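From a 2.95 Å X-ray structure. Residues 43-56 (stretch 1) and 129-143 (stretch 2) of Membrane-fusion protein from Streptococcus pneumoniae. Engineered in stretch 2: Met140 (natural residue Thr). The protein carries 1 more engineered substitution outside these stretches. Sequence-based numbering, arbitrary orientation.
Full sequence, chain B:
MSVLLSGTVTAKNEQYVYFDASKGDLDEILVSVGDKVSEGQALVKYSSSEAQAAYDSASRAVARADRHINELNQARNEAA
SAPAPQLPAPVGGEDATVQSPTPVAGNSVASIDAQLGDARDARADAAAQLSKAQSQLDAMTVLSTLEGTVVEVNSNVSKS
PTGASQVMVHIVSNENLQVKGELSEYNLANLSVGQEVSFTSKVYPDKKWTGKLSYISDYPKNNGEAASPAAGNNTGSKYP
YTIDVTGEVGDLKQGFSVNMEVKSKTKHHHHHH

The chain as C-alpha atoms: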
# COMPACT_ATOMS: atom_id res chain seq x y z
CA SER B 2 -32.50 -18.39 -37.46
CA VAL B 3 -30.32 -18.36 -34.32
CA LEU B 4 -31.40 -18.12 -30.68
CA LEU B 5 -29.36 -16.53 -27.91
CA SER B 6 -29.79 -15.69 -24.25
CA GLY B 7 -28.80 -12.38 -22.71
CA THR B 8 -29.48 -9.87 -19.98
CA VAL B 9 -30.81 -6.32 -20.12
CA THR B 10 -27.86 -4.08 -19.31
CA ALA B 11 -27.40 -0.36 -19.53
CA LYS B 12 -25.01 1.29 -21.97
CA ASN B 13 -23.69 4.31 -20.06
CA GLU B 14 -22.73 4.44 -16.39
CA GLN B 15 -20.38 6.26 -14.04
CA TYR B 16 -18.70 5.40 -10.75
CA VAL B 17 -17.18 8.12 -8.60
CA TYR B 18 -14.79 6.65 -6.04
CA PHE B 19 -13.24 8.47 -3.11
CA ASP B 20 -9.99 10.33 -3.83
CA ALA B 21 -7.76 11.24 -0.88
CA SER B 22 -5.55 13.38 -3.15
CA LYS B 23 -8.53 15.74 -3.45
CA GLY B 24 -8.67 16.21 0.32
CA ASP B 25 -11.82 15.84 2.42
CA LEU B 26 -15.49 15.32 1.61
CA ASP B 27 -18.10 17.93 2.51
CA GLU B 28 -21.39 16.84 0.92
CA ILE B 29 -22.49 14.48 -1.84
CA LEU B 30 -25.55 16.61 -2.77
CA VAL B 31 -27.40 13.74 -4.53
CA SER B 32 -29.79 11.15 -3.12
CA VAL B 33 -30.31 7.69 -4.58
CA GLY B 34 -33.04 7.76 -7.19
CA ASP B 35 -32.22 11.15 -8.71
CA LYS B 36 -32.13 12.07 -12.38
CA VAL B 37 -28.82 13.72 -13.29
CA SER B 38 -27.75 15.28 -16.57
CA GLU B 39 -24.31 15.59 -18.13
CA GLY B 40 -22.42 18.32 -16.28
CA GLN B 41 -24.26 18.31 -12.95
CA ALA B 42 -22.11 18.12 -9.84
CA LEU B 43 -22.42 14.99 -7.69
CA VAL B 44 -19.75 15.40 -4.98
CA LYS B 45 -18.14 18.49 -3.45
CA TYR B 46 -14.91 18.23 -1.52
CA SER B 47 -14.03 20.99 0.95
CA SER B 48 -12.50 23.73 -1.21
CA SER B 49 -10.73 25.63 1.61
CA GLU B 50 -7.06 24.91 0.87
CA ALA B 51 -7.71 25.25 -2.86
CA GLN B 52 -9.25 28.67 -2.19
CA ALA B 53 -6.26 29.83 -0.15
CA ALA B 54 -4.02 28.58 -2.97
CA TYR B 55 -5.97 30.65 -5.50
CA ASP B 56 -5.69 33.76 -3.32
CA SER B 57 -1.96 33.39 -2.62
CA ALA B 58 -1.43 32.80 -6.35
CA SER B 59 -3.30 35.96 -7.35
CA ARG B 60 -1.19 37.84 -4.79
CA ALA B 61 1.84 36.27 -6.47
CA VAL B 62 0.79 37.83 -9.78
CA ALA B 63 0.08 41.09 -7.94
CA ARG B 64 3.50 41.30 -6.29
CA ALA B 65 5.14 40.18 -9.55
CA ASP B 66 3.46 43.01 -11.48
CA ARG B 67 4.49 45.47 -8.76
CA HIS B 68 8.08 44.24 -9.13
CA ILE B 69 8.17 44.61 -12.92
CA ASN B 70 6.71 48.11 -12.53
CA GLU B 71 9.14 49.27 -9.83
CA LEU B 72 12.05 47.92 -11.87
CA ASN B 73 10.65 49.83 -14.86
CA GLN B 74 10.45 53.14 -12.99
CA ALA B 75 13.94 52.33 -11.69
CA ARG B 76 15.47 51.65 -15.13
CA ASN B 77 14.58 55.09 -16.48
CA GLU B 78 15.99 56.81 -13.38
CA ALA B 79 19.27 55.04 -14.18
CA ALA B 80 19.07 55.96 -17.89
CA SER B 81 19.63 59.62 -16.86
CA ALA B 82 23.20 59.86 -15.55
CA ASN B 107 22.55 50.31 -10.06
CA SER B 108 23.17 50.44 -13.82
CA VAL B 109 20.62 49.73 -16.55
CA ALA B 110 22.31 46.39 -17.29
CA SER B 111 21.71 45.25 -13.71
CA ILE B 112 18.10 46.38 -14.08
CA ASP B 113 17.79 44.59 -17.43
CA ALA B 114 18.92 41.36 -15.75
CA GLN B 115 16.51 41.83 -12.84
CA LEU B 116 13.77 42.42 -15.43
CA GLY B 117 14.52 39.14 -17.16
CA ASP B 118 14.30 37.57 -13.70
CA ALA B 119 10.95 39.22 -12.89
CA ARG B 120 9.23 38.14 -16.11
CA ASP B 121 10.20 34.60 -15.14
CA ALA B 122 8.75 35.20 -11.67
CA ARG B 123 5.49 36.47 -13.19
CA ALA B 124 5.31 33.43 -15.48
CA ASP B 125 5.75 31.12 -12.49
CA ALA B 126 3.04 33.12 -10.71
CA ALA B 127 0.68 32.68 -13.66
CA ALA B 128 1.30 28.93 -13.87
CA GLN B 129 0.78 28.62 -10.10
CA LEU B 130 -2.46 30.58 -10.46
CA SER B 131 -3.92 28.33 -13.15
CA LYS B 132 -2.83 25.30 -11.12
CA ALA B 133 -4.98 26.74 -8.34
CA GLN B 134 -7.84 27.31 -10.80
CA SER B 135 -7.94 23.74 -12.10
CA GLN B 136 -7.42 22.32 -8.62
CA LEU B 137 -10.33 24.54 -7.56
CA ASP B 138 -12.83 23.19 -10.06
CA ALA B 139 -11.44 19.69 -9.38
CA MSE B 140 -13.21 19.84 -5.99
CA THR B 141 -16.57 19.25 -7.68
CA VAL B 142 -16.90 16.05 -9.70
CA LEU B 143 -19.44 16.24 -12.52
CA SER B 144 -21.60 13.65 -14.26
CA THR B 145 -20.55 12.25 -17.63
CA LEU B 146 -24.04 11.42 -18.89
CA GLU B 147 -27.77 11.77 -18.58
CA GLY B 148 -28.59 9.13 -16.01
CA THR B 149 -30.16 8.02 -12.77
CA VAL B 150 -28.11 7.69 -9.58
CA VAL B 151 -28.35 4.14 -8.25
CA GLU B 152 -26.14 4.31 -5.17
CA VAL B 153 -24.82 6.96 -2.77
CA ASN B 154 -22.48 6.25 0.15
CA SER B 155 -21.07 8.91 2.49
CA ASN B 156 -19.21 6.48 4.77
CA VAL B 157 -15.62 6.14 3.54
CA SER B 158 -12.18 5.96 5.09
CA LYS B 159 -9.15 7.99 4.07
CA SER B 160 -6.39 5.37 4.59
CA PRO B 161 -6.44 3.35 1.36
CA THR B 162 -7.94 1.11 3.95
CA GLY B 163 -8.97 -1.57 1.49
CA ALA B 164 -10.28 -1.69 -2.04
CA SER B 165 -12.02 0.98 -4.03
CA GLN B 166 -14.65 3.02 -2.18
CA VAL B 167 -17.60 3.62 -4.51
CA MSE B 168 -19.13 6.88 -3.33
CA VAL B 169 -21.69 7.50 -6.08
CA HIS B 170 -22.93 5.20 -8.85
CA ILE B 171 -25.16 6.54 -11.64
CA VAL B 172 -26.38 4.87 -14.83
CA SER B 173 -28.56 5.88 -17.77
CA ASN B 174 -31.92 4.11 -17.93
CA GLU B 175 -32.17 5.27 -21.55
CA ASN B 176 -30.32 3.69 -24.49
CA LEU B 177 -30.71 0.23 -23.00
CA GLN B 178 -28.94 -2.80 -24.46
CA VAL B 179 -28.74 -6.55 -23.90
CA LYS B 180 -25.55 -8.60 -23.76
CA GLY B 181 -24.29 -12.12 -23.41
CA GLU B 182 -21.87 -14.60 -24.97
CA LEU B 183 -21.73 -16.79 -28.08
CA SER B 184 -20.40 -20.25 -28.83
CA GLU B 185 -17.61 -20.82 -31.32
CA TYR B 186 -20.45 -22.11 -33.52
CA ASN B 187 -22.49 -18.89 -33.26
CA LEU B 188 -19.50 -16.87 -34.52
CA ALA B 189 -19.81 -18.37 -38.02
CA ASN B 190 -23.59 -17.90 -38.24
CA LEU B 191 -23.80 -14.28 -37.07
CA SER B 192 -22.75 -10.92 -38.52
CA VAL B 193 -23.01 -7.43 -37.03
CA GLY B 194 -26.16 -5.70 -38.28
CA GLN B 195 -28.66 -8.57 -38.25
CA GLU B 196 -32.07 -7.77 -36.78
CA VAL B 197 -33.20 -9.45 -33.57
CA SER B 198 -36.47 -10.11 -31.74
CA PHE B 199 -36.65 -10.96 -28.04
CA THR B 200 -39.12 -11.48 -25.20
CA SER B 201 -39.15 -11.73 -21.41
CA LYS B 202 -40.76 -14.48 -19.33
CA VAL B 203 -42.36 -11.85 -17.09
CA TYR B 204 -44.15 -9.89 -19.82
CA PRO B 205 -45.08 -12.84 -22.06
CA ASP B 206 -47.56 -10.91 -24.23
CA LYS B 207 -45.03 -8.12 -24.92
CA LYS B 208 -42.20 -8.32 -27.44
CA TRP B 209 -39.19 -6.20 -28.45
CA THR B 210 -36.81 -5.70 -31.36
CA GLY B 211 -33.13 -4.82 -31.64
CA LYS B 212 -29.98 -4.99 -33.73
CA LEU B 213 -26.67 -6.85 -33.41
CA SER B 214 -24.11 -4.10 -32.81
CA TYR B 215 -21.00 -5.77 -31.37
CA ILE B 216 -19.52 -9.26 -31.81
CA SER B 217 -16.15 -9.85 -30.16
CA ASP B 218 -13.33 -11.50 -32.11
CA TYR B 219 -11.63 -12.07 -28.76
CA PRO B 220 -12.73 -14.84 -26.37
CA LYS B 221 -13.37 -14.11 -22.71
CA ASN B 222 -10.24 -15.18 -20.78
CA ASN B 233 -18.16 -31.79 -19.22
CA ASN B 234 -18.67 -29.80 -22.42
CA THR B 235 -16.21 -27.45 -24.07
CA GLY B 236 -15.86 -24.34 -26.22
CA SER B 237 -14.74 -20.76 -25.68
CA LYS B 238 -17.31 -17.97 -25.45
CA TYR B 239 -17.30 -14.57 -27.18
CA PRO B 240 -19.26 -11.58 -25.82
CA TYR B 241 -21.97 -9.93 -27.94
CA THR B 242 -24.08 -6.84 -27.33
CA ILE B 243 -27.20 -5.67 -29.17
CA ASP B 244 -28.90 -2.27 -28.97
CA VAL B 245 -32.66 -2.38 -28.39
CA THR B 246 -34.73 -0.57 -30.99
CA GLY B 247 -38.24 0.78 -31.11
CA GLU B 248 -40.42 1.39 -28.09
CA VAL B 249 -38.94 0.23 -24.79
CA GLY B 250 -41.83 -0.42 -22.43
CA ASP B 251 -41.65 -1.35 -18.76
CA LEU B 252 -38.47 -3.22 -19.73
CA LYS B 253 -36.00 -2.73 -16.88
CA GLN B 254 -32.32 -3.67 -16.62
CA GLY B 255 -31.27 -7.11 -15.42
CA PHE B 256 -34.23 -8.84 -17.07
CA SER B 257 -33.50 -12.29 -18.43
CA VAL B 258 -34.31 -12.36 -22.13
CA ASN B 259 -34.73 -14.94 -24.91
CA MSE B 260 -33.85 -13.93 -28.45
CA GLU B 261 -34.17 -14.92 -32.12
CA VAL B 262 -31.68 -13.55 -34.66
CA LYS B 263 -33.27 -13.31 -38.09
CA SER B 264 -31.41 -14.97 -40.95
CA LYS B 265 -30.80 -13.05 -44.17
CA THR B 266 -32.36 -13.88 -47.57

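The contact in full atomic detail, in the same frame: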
# COMPACT_ATOMS: atom_id res chain seq x y z
N LEU B 43 -21.93 16.08 -8.53
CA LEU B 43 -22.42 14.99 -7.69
C LEU B 43 -21.62 14.77 -6.42
O LEU B 43 -22.08 14.00 -5.57
CB LEU B 43 -22.45 13.65 -8.45
CG LEU B 43 -23.03 13.57 -9.85
CD1 LEU B 43 -21.92 13.84 -10.81
CD2 LEU B 43 -23.64 12.20 -10.09
N VAL B 44 -20.45 15.37 -6.27
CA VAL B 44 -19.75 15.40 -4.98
C VAL B 44 -18.98 16.71 -4.91
O VAL B 44 -18.46 17.20 -5.91
CB VAL B 44 -18.78 14.21 -4.78
CG1 VAL B 44 -19.51 12.89 -4.50
CG2 VAL B 44 -17.86 14.05 -5.95
N LYS B 45 -18.93 17.29 -3.71
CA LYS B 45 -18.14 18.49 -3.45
C LYS B 45 -17.20 18.21 -2.29
O LYS B 45 -17.65 17.94 -1.17
CB LYS B 45 -19.04 19.69 -3.14
CG LYS B 45 -18.35 20.80 -2.35
CD LYS B 45 -17.85 21.91 -3.27
CE LYS B 45 -17.13 22.99 -2.47
NZ LYS B 45 -17.82 23.27 -1.18
N TYR B 46 -15.90 18.24 -2.57
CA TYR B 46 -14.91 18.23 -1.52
C TYR B 46 -14.77 19.64 -0.93
O TYR B 46 -15.16 20.63 -1.54
CB TYR B 46 -13.56 17.74 -2.04
CG TYR B 46 -13.52 16.30 -2.52
CD1 TYR B 46 -13.14 15.27 -1.67
CD2 TYR B 46 -13.82 15.98 -3.84
CE1 TYR B 46 -13.09 13.96 -2.11
CE2 TYR B 46 -13.77 14.67 -4.29
CZ TYR B 46 -13.41 13.66 -3.42
OH TYR B 46 -13.36 12.36 -3.86
N SER B 47 -14.20 19.71 0.28
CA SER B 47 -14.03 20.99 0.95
C SER B 47 -12.95 21.81 0.25
O SER B 47 -11.78 21.44 0.26
CB SER B 47 -13.66 20.78 2.42
OG SER B 47 -13.09 21.96 2.96
N SER B 48 -13.35 22.95 -0.33
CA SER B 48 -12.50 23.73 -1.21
C SER B 48 -11.66 24.79 -0.48
O SER B 48 -11.21 25.75 -1.11
CB SER B 48 -13.35 24.40 -2.29
OG SER B 48 -14.54 24.93 -1.73
N SER B 49 -11.44 24.63 0.83
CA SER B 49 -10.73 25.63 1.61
C SER B 49 -9.29 25.84 1.13
O SER B 49 -8.93 26.93 0.67
CB SER B 49 -10.73 25.25 3.09
OG SER B 49 -12.02 25.36 3.65
N GLU B 50 -8.46 24.80 1.26
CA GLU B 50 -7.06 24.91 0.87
C GLU B 50 -6.91 25.35 -0.58
O GLU B 50 -6.03 26.16 -0.90
CB GLU B 50 -6.34 23.58 1.09
CG GLU B 50 -6.28 23.12 2.54
CD GLU B 50 -5.53 21.81 2.70
OE1 GLU B 50 -5.51 21.26 3.82
OE2 GLU B 50 -4.95 21.34 1.69
N ALA B 51 -7.76 24.83 -1.46
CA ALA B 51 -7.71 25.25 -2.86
C ALA B 51 -8.01 26.73 -3.00
O ALA B 51 -7.38 27.43 -3.80
CB ALA B 51 -8.68 24.41 -3.68
N GLN B 52 -8.97 27.24 -2.21
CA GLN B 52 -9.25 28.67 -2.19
C GLN B 52 -8.02 29.46 -1.78
O GLN B 52 -7.58 30.36 -2.51
CB GLN B 52 -10.40 28.97 -1.22
CG GLN B 52 -11.79 28.81 -1.78
CD GLN B 52 -12.85 29.26 -0.79
OE1 GLN B 52 -12.76 30.36 -0.24
NE2 GLN B 52 -13.84 28.41 -0.54
N ALA B 53 -7.45 29.13 -0.62
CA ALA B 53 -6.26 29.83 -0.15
C ALA B 53 -5.15 29.80 -1.19
O ALA B 53 -4.43 30.79 -1.38
CB ALA B 53 -5.77 29.21 1.17
N ALA B 54 -5.01 28.67 -1.90
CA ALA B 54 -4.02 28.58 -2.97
C ALA B 54 -4.32 29.57 -4.08
O ALA B 54 -3.42 30.26 -4.58
CB ALA B 54 -3.98 27.15 -3.52
N TYR B 55 -5.59 29.67 -4.48
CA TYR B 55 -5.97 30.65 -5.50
C TYR B 55 -5.62 32.07 -5.06
O TYR B 55 -5.05 32.85 -5.83
CB TYR B 55 -7.47 30.53 -5.81
CG TYR B 55 -7.96 31.41 -6.94
CD1 TYR B 55 -8.15 30.90 -8.22
CD2 TYR B 55 -8.24 32.76 -6.73
CE1 TYR B 55 -8.60 31.70 -9.25
CE2 TYR B 55 -8.69 33.56 -7.76
CZ TYR B 55 -8.87 33.03 -9.02
OH TYR B 55 -9.32 33.83 -10.04
N ASP B 56 -5.95 32.41 -3.82
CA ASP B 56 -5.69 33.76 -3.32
C ASP B 56 -4.19 34.06 -3.31
O ASP B 56 -3.74 35.06 -3.87
CB ASP B 56 -6.28 33.93 -1.92
CG ASP B 56 -7.80 33.97 -1.93
OD1 ASP B 56 -8.37 34.33 -2.98
OD2 ASP B 56 -8.41 33.65 -0.89
N GLN B 129 1.30 28.95 -11.43
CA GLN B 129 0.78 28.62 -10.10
C GLN B 129 -0.69 28.98 -9.99
O GLN B 129 -1.50 28.21 -9.44
CB GLN B 129 1.61 29.33 -9.03
CG GLN B 129 0.98 29.34 -7.64
CD GLN B 129 1.82 30.11 -6.63
OE1 GLN B 129 2.98 30.46 -6.90
NE2 GLN B 129 1.25 30.36 -5.46
N LEU B 130 -1.07 30.15 -10.52
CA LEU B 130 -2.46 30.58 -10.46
C LEU B 130 -3.38 29.60 -11.17
O LEU B 130 -4.37 29.14 -10.59
CB LEU B 130 -2.60 31.98 -11.08
CG LEU B 130 -4.05 32.46 -11.19
CD1 LEU B 130 -4.61 32.86 -9.83
CD2 LEU B 130 -4.17 33.61 -12.18
N SER B 131 -3.06 29.25 -12.42
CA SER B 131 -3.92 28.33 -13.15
C SER B 131 -3.94 26.95 -12.51
O SER B 131 -4.98 26.27 -12.55
CB SER B 131 -3.49 28.24 -14.62
OG SER B 131 -2.08 28.09 -14.72
N LYS B 132 -2.82 26.52 -11.92
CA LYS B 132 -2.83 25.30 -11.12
C LYS B 132 -3.87 25.39 -10.01
O LYS B 132 -4.61 24.43 -9.76
CB LYS B 132 -1.45 25.03 -10.53
CG LYS B 132 -1.25 23.62 -10.00
CD LYS B 132 -0.43 23.61 -8.72
CE LYS B 132 0.15 22.23 -8.44
NZ LYS B 132 0.75 22.13 -7.08
N ALA B 133 -3.96 26.55 -9.35
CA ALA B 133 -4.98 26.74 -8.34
C ALA B 133 -6.38 26.76 -8.94
O ALA B 133 -7.34 26.32 -8.29
CB ALA B 133 -4.72 28.03 -7.56
N GLN B 134 -6.53 27.27 -10.16
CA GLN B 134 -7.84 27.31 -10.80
C GLN B 134 -8.35 25.90 -11.09
O GLN B 134 -9.47 25.53 -10.70
CB GLN B 134 -7.76 28.13 -12.10
CG GLN B 134 -7.61 29.64 -11.89
CD GLN B 134 -7.19 30.38 -13.15
OE1 GLN B 134 -6.89 29.77 -14.17
NE2 GLN B 134 -7.16 31.71 -13.08
N SER B 135 -7.53 25.09 -11.76
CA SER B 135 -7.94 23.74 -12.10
C SER B 135 -8.04 22.84 -10.88
O SER B 135 -8.89 21.94 -10.84
CB SER B 135 -6.98 23.14 -13.13
OG SER B 135 -5.65 23.15 -12.63
N GLN B 136 -7.21 23.06 -9.86
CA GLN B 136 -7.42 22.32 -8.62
C GLN B 136 -8.70 22.79 -7.93
O GLN B 136 -9.32 22.02 -7.19
CB GLN B 136 -6.23 22.47 -7.67
CG GLN B 136 -6.10 21.29 -6.71
CD GLN B 136 -5.57 21.69 -5.34
OE1 GLN B 136 -4.92 22.72 -5.18
NE2 GLN B 136 -5.87 20.86 -4.34
N LEU B 137 -9.11 24.03 -8.18
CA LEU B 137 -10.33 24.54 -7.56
C LEU B 137 -11.57 23.88 -8.16
O LEU B 137 -12.44 23.40 -7.44
CB LEU B 137 -10.39 26.05 -7.70
CG LEU B 137 -11.24 26.80 -6.68
CD1 LEU B 137 -11.28 26.08 -5.35
CD2 LEU B 137 -10.62 28.13 -6.51
N ASP B 138 -11.66 23.86 -9.50
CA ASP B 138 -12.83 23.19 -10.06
C ASP B 138 -12.74 21.67 -9.95
O ASP B 138 -13.76 20.99 -10.14
CB ASP B 138 -13.07 23.61 -11.51
CG ASP B 138 -11.85 23.43 -12.39
OD1 ASP B 138 -11.18 22.38 -12.30
OD2 ASP B 138 -11.57 24.33 -13.21
N ALA B 139 -11.57 21.12 -9.63
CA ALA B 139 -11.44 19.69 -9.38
C ALA B 139 -11.99 19.27 -8.02
O ALA B 139 -11.80 18.11 -7.63
CB ALA B 139 -9.98 19.26 -9.50
N MSE B 140 -12.65 20.16 -7.29
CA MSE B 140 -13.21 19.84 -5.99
C MSE B 140 -14.70 19.58 -6.11
O MSE B 140 -15.40 19.37 -5.11
CB MSE B 140 -12.94 20.97 -5.00
CG MSE B 140 -11.47 21.33 -4.88
SE MSE B 140 -10.42 19.86 -4.17
CE MSE B 140 -10.93 20.07 -2.32
N THR B 141 -15.19 19.61 -7.35
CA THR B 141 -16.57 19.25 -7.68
C THR B 141 -16.52 18.30 -8.86
O THR B 141 -16.15 18.70 -9.97
CB THR B 141 -17.40 20.49 -8.03
OG1 THR B 141 -16.76 21.23 -9.07
CG2 THR B 141 -17.59 21.39 -6.81
N VAL B 142 -16.87 17.05 -8.63
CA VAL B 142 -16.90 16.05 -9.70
C VAL B 142 -18.26 16.10 -10.38
O VAL B 142 -19.31 16.18 -9.72
CB VAL B 142 -16.59 14.65 -9.14
CG1 VAL B 142 -16.29 13.68 -10.27
CG2 VAL B 142 -15.39 14.73 -8.20
N LEU B 143 -18.25 16.07 -11.71
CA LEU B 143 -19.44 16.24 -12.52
C LEU B 143 -19.81 14.94 -13.22
O LEU B 143 -18.99 14.03 -13.37
CB LEU B 143 -19.23 17.34 -13.57
CG LEU B 143 -18.56 18.63 -13.06
CD1 LEU B 143 -18.36 19.59 -14.22
CD2 LEU B 143 -19.40 19.26 -11.97

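The two stretches run antiparallel twice over, first as paired strands and then as paired helices, and an engineered selenomethionine, Met140, sits where one arrangement gives way to the other. Its backbone O accepts a hydrogen bond from Tyr46 N (2.8 Å) and also receives a CA-H...O contact from Lys45 CA (3.3 Å). All three side-chain torsions of Met140 are m, and Met140 CE lies 3.5 Å from Tyr46 CB and only 3.0 Å from Ser47 O, a tight approach for a methyl group.

In the strand half, Leu43 N donates to Val142 O (2.9 Å) and Val142 N to Val44 O (3.2 Å). Val44 O also meets Thr141 CA at 3.3 Å, so its carbonyl faces an N-H and a polarised C-H together. Side chains alternate across the sheet. Val44 and Val142 share one face, their CG2 atoms 3.4 Å apart; beta-branched valine suits an extended backbone and offers a compact apolar surface. On the other face Lys45 lays its aliphatic CD 3.6 Å from Thr141 CG2, while the end of the lysine leads away. The Tyr46 ring presents its edge to Val142 CG2, and its hydroxyl is hydrogen-bonded elsewhere in the structure.

A type I turn from Asp138 to Thr141 links helix to strand in stretch 2; Thr141 OG1 donates to Asp138 O (3.2 Å), tying the turn together.

The helix axes approach to 8.4 Å, a close spacing that suits small alanines at the interface. Ala133 CB lies 3.6 Å from Tyr55 CA, and Ala51 CB meets Leu137 CD1 at 3.5 Å. Tyr55 is the large knob, fitting among Leu130, Ala133, Gln134 and Leu137. Leu130 CD1 sits over its ring face, 4.3 Å from the centroid of the Tyr55 ring, in a CH-pi contact, while Gln134 CG touches the ring edge at Tyr55 CE1 (3.5 Å), using the aliphatic part of a polar side chain.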